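PDB 6FN6: fatty acid synthase 1, isoform A from Drosophila melanogaster, which builds saturated fatty acids as a multidomain synthase, represented here by its dehydratase, enoylreductase and ketoreductase modifying region. Local coordinates for the interface of chains A and B. Coordinates in Å, arbitrary orientation; residue numbers count along the deposited sequence, not the author numbering. Chains: chain A/B, Fatty acid synthase 1, isoform A.

The interface of chains A and B. Residues chain A 818-821; chain B 818-821.
A:Pro819 and B:Pro819 meet edge to edge on one face of a two-stranded antiparallel ladder, and the side chains of A:Leu820 and B:Leu820 rise from the opposite face. The proline rings are moderately inclined and touch at their CB edges rather than stacking: CB of A:Pro819 is 3.9 Å from CB of B:Pro819. Beyond that edge they diverge, CG of A:Pro819 and CG of B:Pro819 being separated by 6.3 Å. This ladder joins strand 819-821 of each chain across a two-fold axis. It lies in the zinc-binding-dehydrogenase-like part of the enoylreductase, a member of the medium-chain dehydrogenase/reductase family, whose nucleotide-binding domains typically pair by such strands into a sheet continuous through the dimer.

Register follows from the bridges: A:Leu820 faces B:Leu820, while each Pro819 lies opposite the partner's Gly821. At the central pair, the amide N of A:Leu820 donates to the carbonyl O of B:Leu820 at 2.8 Å. The twin bond, from B:Leu820 N to A:Leu820 O, is also 2.8 Å long. Both bonds are bent, and the donors stand off the acceptor carbonyl planes, by 38° in the first bond and 30° in the second. Leu820 with Leu820 is thus the hydrogen-bonded pair and Pro819 with Gly821 a non-hydrogen-bonded one, where proline is tolerated without losing a bond across the strands.

Alternation along the strand directs each leucine CB to the face opposite the prolines. From there CG runs anti to the backbone N (chi1 178°), beside the carbonyl carbon. The branches are neighbours on that face rather than tightly packed, with CD2 of A:Leu820 4.4 Å from CD2 of B:Leu820. Nearer the backbone, CB of A:Leu820 lies 3.4 Å from O of B:Leu820, so the side-chain base flanks the bonded carbonyl.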
ATOM      1  N   SER A 818      -4.346  -5.314   3.355  1.00 44.81           N
ATOM      2  CA  SER A 818      -3.954  -5.261   1.949  1.00 42.52           C
ATOM      3  C   SER A 818      -2.827  -4.254   1.732  1.00 42.64           C
ATOM      4  O   SER A 818      -2.714  -3.275   2.472  1.00 40.85           O
ATOM      5  CB  SER A 818      -5.151  -4.900   1.071  1.00 41.96           C
ATOM      6  OG  SER A 818      -6.183  -5.863   1.186  1.00 41.41           O
ATOM      7  N   PRO A 819      -1.988  -4.484   0.710  1.00 45.84           N
ATOM      8  CA  PRO A 819      -0.904  -3.532   0.460  1.00 45.68           C
ATOM      9  C   PRO A 819      -1.387  -2.298  -0.292  1.00 45.88           C
ATOM     10  O   PRO A 819      -2.203  -2.414  -1.205  1.00 46.24           O
ATOM     11  CB  PRO A 819       0.084  -4.341  -0.385  1.00 47.60           C
ATOM     12  CG  PRO A 819      -0.735  -5.433  -1.031  1.00 48.52           C
ATOM     13  CD  PRO A 819      -2.088  -5.489  -0.361  1.00 47.67           C
ATOM     14  N   LEU A 820      -0.889  -1.131   0.102  1.00 49.47           N
ATOM     15  CA  LEU A 820      -1.249   0.120  -0.554  1.00 48.26           C
ATOM     16  C   LEU A 820      -0.026   0.758  -1.196  1.00 49.17           C
ATOM     17  O   LEU A 820       0.950   1.068  -0.513  1.00 49.73           O
ATOM     18  CB  LEU A 820      -1.875   1.092   0.447  1.00 47.60           C
ATOM     19  CG  LEU A 820      -2.266   2.463  -0.104  1.00 48.33           C
ATOM     20  CD1 LEU A 820      -3.437   2.332  -1.067  1.00 49.93           C
ATOM     21  CD2 LEU A 820      -2.595   3.422   1.027  1.00 46.43           C
ATOM     22  N   GLY A 821      -0.085   0.949  -2.510  1.00 51.59           N
ATOM     23  CA  GLY A 821       0.987   1.613  -3.227  1.00 52.59           C
ATOM     24  C   GLY A 821       1.148   3.044  -2.752  1.00 52.68           C
ATOM     25  O   GLY A 821       0.231   3.852  -2.876  1.00 54.37           O
TER
ATOM     26  N   SER B 818       6.537   1.921  -2.491  1.00 42.94           N
ATOM     27  CA  SER B 818       6.577   0.848  -1.504  1.00 41.53           C
ATOM     28  C   SER B 818       5.165   0.517  -1.033  1.00 41.26           C
ATOM     29  O   SER B 818       4.303   1.394  -1.003  1.00 41.12           O
ATOM     30  CB  SER B 818       7.445   1.242  -0.310  1.00 41.15           C
ATOM     31  OG  SER B 818       8.780   1.502  -0.705  1.00 41.31           O
ATOM     32  N   PRO B 819       4.923  -0.748  -0.651  1.00 41.55           N
ATOM     33  CA  PRO B 819       3.588  -1.130  -0.181  1.00 41.65           C
ATOM     34  C   PRO B 819       3.350  -0.766   1.280  1.00 41.40           C
ATOM     35  O   PRO B 819       4.254  -0.927   2.100  1.00 41.35           O
ATOM     36  CB  PRO B 819       3.571  -2.646  -0.376  1.00 42.17           C
ATOM     37  CG  PRO B 819       5.020  -3.071  -0.360  1.00 42.32           C
ATOM     38  CD  PRO B 819       5.890  -1.844  -0.480  1.00 41.91           C
ATOM     39  N   LEU B 820       2.152  -0.279   1.589  1.00 41.41           N
ATOM     40  CA  LEU B 820       1.785   0.076   2.957  1.00 41.32           C
ATOM     41  C   LEU B 820       0.628  -0.786   3.455  1.00 53.19           C
ATOM     42  O   LEU B 820      -0.456  -0.777   2.873  1.00 54.18           O
ATOM     43  CB  LEU B 820       1.403   1.552   3.039  1.00 41.24           C
ATOM     44  CG  LEU B 820       0.949   2.054   4.411  1.00 41.33           C
ATOM     45  CD1 LEU B 820       2.107   2.056   5.393  1.00 41.18           C
ATOM     46  CD2 LEU B 820       0.342   3.440   4.286  1.00 41.73           C
ATOM     47  N   GLY B 821       0.862  -1.520   4.540  1.00 48.55           N
ATOM     48  CA  GLY B 821      -0.176  -2.334   5.147  1.00 45.64           C
ATOM     49  C   GLY B 821      -1.329  -1.480   5.640  1.00 44.67           C
ATOM     50  O   GLY B 821      -1.148  -0.614   6.495  1.00 45.10           O
TER